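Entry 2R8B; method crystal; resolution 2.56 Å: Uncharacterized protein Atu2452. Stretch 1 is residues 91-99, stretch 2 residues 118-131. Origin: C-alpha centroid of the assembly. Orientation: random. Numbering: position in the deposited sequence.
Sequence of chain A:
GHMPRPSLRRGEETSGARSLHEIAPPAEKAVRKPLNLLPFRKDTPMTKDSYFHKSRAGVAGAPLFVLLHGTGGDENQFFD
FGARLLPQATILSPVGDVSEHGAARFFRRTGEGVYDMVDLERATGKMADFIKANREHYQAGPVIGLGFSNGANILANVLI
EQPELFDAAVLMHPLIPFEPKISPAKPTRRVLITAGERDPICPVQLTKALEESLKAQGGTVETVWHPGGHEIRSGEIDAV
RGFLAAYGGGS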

ATOM      1  N   ILE A  91      13.001   4.292   4.969  1.00 55.99           N
ATOM      2  CA  ILE A  91      11.787   4.777   4.303  1.00 55.66           C
ATOM      3  C   ILE A  91      11.922   4.921   2.830  1.00 55.99           C
ATOM      4  O   ILE A  91      12.847   5.543   2.309  1.00 56.99           O
ATOM      5  CB  ILE A  91      11.261   6.093   4.888  1.00 55.54           C
ATOM      6  CG1 ILE A  91      10.493   5.780   6.156  1.00 56.27           C
ATOM      7  CG2 ILE A  91      10.263   6.777   3.935  1.00 55.34           C
ATOM      8  CD1 ILE A  91      10.667   6.822   7.180  1.00 58.39           C
ATOM      9  N   LEU A  92      10.930   4.414   2.144  1.00 56.06           N
ATOM     10  CA  LEU A  92      11.066   4.229   0.748  1.00 56.70           C
ATOM     11  C   LEU A  92       9.805   4.709   0.017  1.00 56.02           C
ATOM     12  O   LEU A  92       8.703   4.276   0.307  1.00 56.30           O
ATOM     13  CB  LEU A  92      11.335   2.751   0.588  1.00 57.10           C
ATOM     14  CG  LEU A  92      11.803   2.343  -0.770  1.00 60.05           C
ATOM     15  CD1 LEU A  92      12.651   1.133  -0.582  1.00 60.57           C
ATOM     16  CD2 LEU A  92      10.483   2.027  -1.496  1.00 63.16           C
ATOM     17  N   SER A  93       9.945   5.640  -0.909  1.00 55.72           N
ATOM     18  CA  SER A  93       8.744   6.216  -1.515  1.00 55.27           C
ATOM     19  C   SER A  93       8.912   6.487  -3.015  1.00 55.15           C
ATOM     20  O   SER A  93       9.525   7.480  -3.415  1.00 55.34           O
ATOM     21  CB  SER A  93       8.311   7.464  -0.746  1.00 55.21           C
ATOM     22  OG  SER A  93       7.591   8.342  -1.576  1.00 54.57           O
ATOM     23  N   PRO A  94       8.373   5.579  -3.843  1.00 54.76           N
ATOM     24  CA  PRO A  94       8.522   5.627  -5.284  1.00 55.01           C
ATOM     25  C   PRO A  94       7.427   6.431  -5.945  1.00 55.67           C
ATOM     26  O   PRO A  94       6.286   6.512  -5.410  1.00 56.36           O
ATOM     27  CB  PRO A  94       8.370   4.161  -5.694  1.00 55.01           C
ATOM     28  CG  PRO A  94       7.628   3.500  -4.544  1.00 54.29           C
ATOM     29  CD  PRO A  94       7.553   4.432  -3.409  1.00 54.17           C
ATOM     30  N   VAL A  95       7.761   7.007  -7.097  1.00 55.90           N
ATOM     31  CA  VAL A  95       6.753   7.555  -8.017  1.00 56.54           C
ATOM     32  C   VAL A  95       6.350   6.421  -8.953  1.00 57.12           C
ATOM     33  O   VAL A  95       7.220   5.689  -9.422  1.00 57.77           O
ATOM     34  CB  VAL A  95       7.303   8.760  -8.839  1.00 56.57           C
ATOM     35  CG1 VAL A  95       8.548   8.345  -9.666  1.00 56.40           C
ATOM     36  CG2 VAL A  95       6.196   9.416  -9.699  1.00 54.55           C
ATOM     37  N   GLY A  96       5.055   6.256  -9.202  1.00 57.10           N
ATOM     38  CA  GLY A  96       4.584   5.228 -10.133  1.00 57.74           C
ATOM     39  C   GLY A  96       5.107   5.350 -11.562  1.00 57.94           C
ATOM     40  O   GLY A  96       5.550   6.410 -11.995  1.00 57.33           O
ATOM     41  N   ASP A  97       5.043   4.255 -12.298  1.00 58.74           N
ATOM     42  CA  ASP A  97       5.702   4.178 -13.590  1.00 59.64           C
ATOM     43  C   ASP A  97       4.757   4.287 -14.760  1.00 59.93           C
ATOM     44  O   ASP A  97       5.168   4.093 -15.899  1.00 60.24           O
ATOM     45  CB  ASP A  97       6.490   2.878 -13.697  1.00 60.18           C
ATOM     46  CG  ASP A  97       5.638   1.647 -13.452  1.00 63.21           C
ATOM     47  OD1 ASP A  97       6.188   0.527 -13.557  1.00 66.57           O
ATOM     48  OD2 ASP A  97       4.431   1.784 -13.142  1.00 68.12           O
ATOM     49  N   VAL A  98       3.491   4.578 -14.488  1.00 60.34           N
ATOM     50  CA  VAL A  98       2.529   4.814 -15.559  1.00 60.53           C
ATOM     51  C   VAL A  98       2.129   6.286 -15.489  1.00 60.85           C
ATOM     52  O   VAL A  98       1.936   6.828 -14.406  1.00 61.27           O
ATOM     53  CB  VAL A  98       1.284   3.893 -15.420  1.00 60.60           C
ATOM     54  CG1 VAL A  98       0.413   3.978 -16.667  1.00 60.78           C
ATOM     55  CG2 VAL A  98       1.698   2.447 -15.142  1.00 59.50           C
ATOM     56  N   SER A  99       2.025   6.946 -16.628  1.00 61.08           N
ATOM     57  CA  SER A  99       1.610   8.332 -16.620  1.00 61.55           C
ATOM     58  C   SER A  99       0.287   8.424 -17.392  1.00 62.12           C
ATOM     59  O   SER A  99       0.224   7.975 -18.522  1.00 62.53           O
ATOM     60  CB  SER A  99       2.726   9.170 -17.235  1.00 61.28           C
ATOM     61  OG  SER A  99       2.232  10.216 -18.038  1.00 61.73           O
ATOM     62  N   VAL A 118      -3.074  -7.527 -16.962  1.00 52.81           N
ATOM     63  CA  VAL A 118      -1.676  -7.825 -17.319  1.00 52.59           C
ATOM     64  C   VAL A 118      -0.739  -6.768 -16.745  1.00 52.65           C
ATOM     65  O   VAL A 118       0.311  -7.111 -16.184  1.00 53.52           O
ATOM     66  CB  VAL A 118      -1.364  -8.081 -18.866  1.00 52.39           C
ATOM     67  CG1 VAL A 118      -2.306  -9.094 -19.451  1.00 51.99           C
ATOM     68  CG2 VAL A 118      -1.327  -6.792 -19.716  1.00 51.93           C
ATOM     69  N   ASP A 119      -1.112  -5.492 -16.850  1.00 51.94           N
ATOM     70  CA  ASP A 119      -0.259  -4.449 -16.288  1.00 51.10           C
ATOM     71  C   ASP A 119      -0.205  -4.521 -14.781  1.00 50.14           C
ATOM     72  O   ASP A 119       0.839  -4.337 -14.205  1.00 50.13           O
ATOM     73  CB  ASP A 119      -0.666  -3.054 -16.741  1.00 51.05           C
ATOM     74  CG  ASP A 119       0.470  -2.047 -16.606  1.00 50.42           C
ATOM     75  OD1 ASP A 119       0.338  -1.170 -15.723  1.00 48.30           O
ATOM     76  OD2 ASP A 119       1.470  -2.135 -17.381  1.00 49.53           O
ATOM     77  N   LEU A 120      -1.331  -4.804 -14.155  1.00 49.48           N
ATOM     78  CA  LEU A 120      -1.354  -4.979 -12.715  1.00 49.74           C
ATOM     79  C   LEU A 120      -0.456  -6.108 -12.246  1.00 49.74           C
ATOM     80  O   LEU A 120       0.255  -5.949 -11.253  1.00 49.18           O
ATOM     81  CB  LEU A 120      -2.778  -5.200 -12.199  1.00 49.65           C
ATOM     82  CG  LEU A 120      -2.883  -5.473 -10.700  1.00 48.85           C
ATOM     83  CD1 LEU A 120      -2.790  -4.178  -9.927  1.00 49.10           C
ATOM     84  CD2 LEU A 120      -4.176  -6.180 -10.370  1.00 47.64           C
ATOM     85  N   GLU A 121      -0.493  -7.234 -12.951  1.00 50.01           N
ATOM     86  CA  GLU A 121       0.373  -8.350 -12.631  1.00 51.79           C
ATOM     87  C   GLU A 121       1.839  -7.956 -12.866  1.00 51.48           C
ATOM     88  O   GLU A 121       2.717  -8.235 -12.026  1.00 51.37           O
ATOM     89  CB  GLU A 121      -0.048  -9.586 -13.403  1.00 51.44           C
ATOM     90  CG  GLU A 121       1.079 -10.486 -13.929  1.00 54.43           C
ATOM     91  CD  GLU A 121       0.535 -11.853 -14.393  1.00 55.55           C
ATOM     92  OE1 GLU A 121      -0.022 -12.523 -13.495  1.00 62.51           O
ATOM     93  OE2 GLU A 121       0.637 -12.260 -15.600  1.00 56.19           O
ATOM     94  N   ARG A 122       2.095  -7.247 -13.969  1.00 51.44           N
ATOM     95  CA  ARG A 122       3.455  -6.735 -14.229  1.00 51.26           C
ATOM     96  C   ARG A 122       3.988  -5.907 -13.060  1.00 51.13           C
ATOM     97  O   ARG A 122       5.140  -6.099 -12.654  1.00 51.37           O
ATOM     98  CB  ARG A 122       3.553  -5.938 -15.550  1.00 51.44           C
ATOM     99  CG  ARG A 122       4.964  -5.392 -15.845  1.00 50.31           C
ATOM    100  CD  ARG A 122       4.980  -4.201 -16.808  1.00 50.39           C
ATOM    101  NE  ARG A 122       4.120  -3.068 -16.402  1.00 50.61           N
ATOM    102  CZ  ARG A 122       4.290  -2.282 -15.314  1.00 49.06           C
ATOM    103  NH1 ARG A 122       5.285  -2.484 -14.456  1.00 45.72           N
ATOM    104  NH2 ARG A 122       3.447  -1.274 -15.076  1.00 45.71           N
ATOM    105  N   ALA A 123       3.135  -5.025 -12.529  1.00 50.69           N
ATOM    106  CA  ALA A 123       3.516  -4.003 -11.551  1.00 51.06           C
ATOM    107  C   ALA A 123       3.651  -4.601 -10.165  1.00 51.75           C
ATOM    108  O   ALA A 123       4.474  -4.174  -9.335  1.00 51.82           O
ATOM    109  CB  ALA A 123       2.496  -2.895 -11.528  1.00 50.66           C
ATOM    110  N   THR A 124       2.821  -5.606  -9.922  1.00 52.43           N
ATOM    111  CA  THR A 124       2.850  -6.343  -8.668  1.00 51.90           C
ATOM    112  C   THR A 124       4.171  -7.074  -8.572  1.00 51.76           C
ATOM    113  O   THR A 124       4.839  -6.985  -7.545  1.00 52.82           O
ATOM    114  CB  THR A 124       1.629  -7.261  -8.563  1.00 51.85           C
ATOM    115  OG1 THR A 124       0.470  -6.428  -8.510  1.00 50.23           O
ATOM    116  CG2 THR A 124       1.682  -8.127  -7.318  1.00 51.71           C
ATOM    117  N   GLY A 125       4.569  -7.731  -9.659  1.00 51.42           N
ATOM    118  CA  GLY A 125       5.863  -8.374  -9.756  1.00 50.82           C
ATOM    119  C   GLY A 125       7.029  -7.425  -9.631  1.00 50.96           C
ATOM    120  O   GLY A 125       8.041  -7.800  -9.057  1.00 51.15           O
ATOM    121  N   LYS A 126       6.893  -6.199 -10.146  1.00 51.09           N
ATOM    122  CA  LYS A 126       7.954  -5.175 -10.033  1.00 51.07           C
ATOM    123  C   LYS A 126       8.086  -4.683  -8.591  1.00 51.76           C
ATOM    124  O   LYS A 126       9.166  -4.764  -8.019  1.00 51.69           O
ATOM    125  CB  LYS A 126       7.687  -4.013 -10.990  1.00 51.29           C
ATOM    126  CG  LYS A 126       8.820  -3.019 -11.177  1.00 50.92           C
ATOM    127  CD  LYS A 126       8.609  -2.128 -12.416  1.00 50.62           C
ATOM    128  CE  LYS A 126       9.238  -0.732 -12.216  1.00 50.22           C
ATOM    129  NZ  LYS A 126       9.498   0.032 -13.483  1.00 46.93           N
HETATM  130  N   MSE A 127       6.985  -4.204  -8.000  1.00 52.90           N
HETATM  131  CA  MSE A 127       6.928  -3.860  -6.572  1.00 53.44           C
HETATM  132  C   MSE A 127       7.518  -4.886  -5.619  1.00 53.43           C
HETATM  133  O   MSE A 127       8.385  -4.549  -4.792  1.00 54.28           O
HETATM  134  CB  MSE A 127       5.507  -3.674  -6.133  1.00 54.43           C
HETATM  135  CG  MSE A 127       5.121  -2.291  -6.027  1.00 57.08           C
HETATM  136 SE   MSE A 127       6.137  -1.226  -4.776  0.90 64.92          SE
HETATM  137  CE  MSE A 127       5.940   0.371  -5.901  1.00 60.02           C
ATOM    138  N   ALA A 128       7.029  -6.124  -5.698  1.00 52.35           N
ATOM    139  CA  ALA A 128       7.562  -7.184  -4.872  1.00 52.12           C
ATOM    140  C   ALA A 128       9.098  -7.176  -4.925  1.00 52.49           C
ATOM    141  O   ALA A 128       9.753  -7.115  -3.890  1.00 52.40           O
ATOM    142  CB  ALA A 128       7.039  -8.500  -5.335  1.00 52.20           C
ATOM    143  N   ASP A 129       9.658  -7.213  -6.134  1.00 52.24           N
ATOM    144  CA  ASP A 129      11.096  -7.313  -6.316  1.00 52.28           C
ATOM    145  C   ASP A 129      11.832  -6.139  -5.704  1.00 52.47           C
ATOM    146  O   ASP A 129      12.816  -6.330  -4.966  1.00 52.57           O
ATOM    147  CB  ASP A 129      11.420  -7.429  -7.800  1.00 51.88           C
ATOM    148  CG  ASP A 129      11.098  -8.798  -8.337  1.00 52.45           C
ATOM    149  OD1 ASP A 129      11.101  -9.731  -7.501  1.00 52.44           O
ATOM    150  OD2 ASP A 129      10.839  -8.949  -9.563  1.00 52.08           O
ATOM    151  N   PHE A 130      11.326  -4.948  -6.032  1.00 51.95           N
ATOM    152  CA  PHE A 130      11.785  -3.673  -5.552  1.00 51.24           C
ATOM    153  C   PHE A 130      11.823  -3.731  -4.034  1.00 51.44           C
ATOM    154  O   PHE A 130      12.859  -3.511  -3.431  1.00 51.81           O
ATOM    155  CB  PHE A 130      10.799  -2.622  -6.054  1.00 50.90           C
ATOM    156  CG  PHE A 130      11.097  -1.214  -5.621  1.00 50.48           C
ATOM    157  CD1 PHE A 130      12.095  -0.469  -6.235  1.00 51.07           C
ATOM    158  CD2 PHE A 130      10.325  -0.598  -4.656  1.00 50.89           C
ATOM    159  CE1 PHE A 130      12.356   0.855  -5.858  1.00 49.73           C
ATOM    160  CE2 PHE A 130      10.578   0.724  -4.285  1.00 48.70           C
ATOM    161  CZ  PHE A 130      11.602   1.438  -4.882  1.00 49.14           C
ATOM    162  N   ILE A 131      10.717  -4.089  -3.409  1.00 51.70           N
ATOM    163  CA  ILE A 131      10.712  -4.234  -1.955  1.00 51.91           C
ATOM    164  C   ILE A 131      11.744  -5.276  -1.429  1.00 52.01           C
ATOM    165  O   ILE A 131      12.588  -4.914  -0.630  1.00 53.13           O
ATOM    166  CB  ILE A 131       9.257  -4.439  -1.411  1.00 52.20           C
ATOM    167  CG1 ILE A 131       8.453  -3.147  -1.597  1.00 50.74           C
ATOM    168  CG2 ILE A 131       9.272  -4.822   0.078  1.00 52.36           C
ATOM    169  CD1 ILE A 131       6.980  -3.338  -1.644  1.00 49.60           C
TER

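Strand 91-94 and helix 118-131 of Atu2452 run nearly antiparallel, with 153° between their N-to-C directions and axes 11.6 Å apart at closest approach. Side chains bridge the gap, and the contact buries 331 Å² in all. Because the directions oppose, Leu 92 lies across from the C-terminal part of the helix stretch, and Asp 97 and Val 98 lie near its earlier turns.

Asp 97 has the most surface covered, 61 Å². It sits in the loop after the strand with its CA-to-CB bond toward the helix and chi1 in the p well. One carboxylate oxygen serves two cationic side chains: OD1 of Asp 97 lies 3.3 Å from NH1 of Arg 122 and 3.3 Å from NZ of Lys 126. Both pairs are salt bridges whose hydrogen bonds are weak; at Arg 122 the N-H...O angle is just 129°. The two bases are four residues apart, about one helical turn, so their side chains can converge on the same acceptor.

Arg 122 is also tied back to its own helix. Its NE donates to OD2 of Asp 119 at 3.0 Å in a salt bridge with a better angle, 154°, while NH2 makes weak bonds of 3.2 Å to both OD1 and OD2 of Asp 119. The guanidinium thus links an acid of the helix to an acid of the loop. CG2 of Val 98 lies at the guanidinium edge, 4.1 Å from NH2 of Arg 122, and 3.9 Å from OD1 of Asp 119.

Phe 130, with 58 Å² covered, anchors the apolar end. Its CA-to-CB bond points toward the strand and chi1 is t (179°); CE2 of Phe 130 meets CD2 of Leu 92 at 3.1 Å, a very tight carbon-carbon approach at 2.56 Å resolution. CE2 of Phe 130 also lies 4.1 Å from CG of Pro 94. The CA-to-CB bonds of Leu 92 and Pro 94 point toward the helix, whereas that of Ser 93 between them points away, the alternation expected of a strand.

Pro 94 reaches a second partner through the same atom: its CG is 3.8 Å from CE of Met 127, a selenomethionine. The CA-to-CB bond of Met 127 points sideways, but the end of its side chain comes nearer the strand. Phe 130, Met 127, Leu 92 and Pro 94 are buried and meet through carbon atoms, in contrast to the ionic cluster around partly exposed Asp 97.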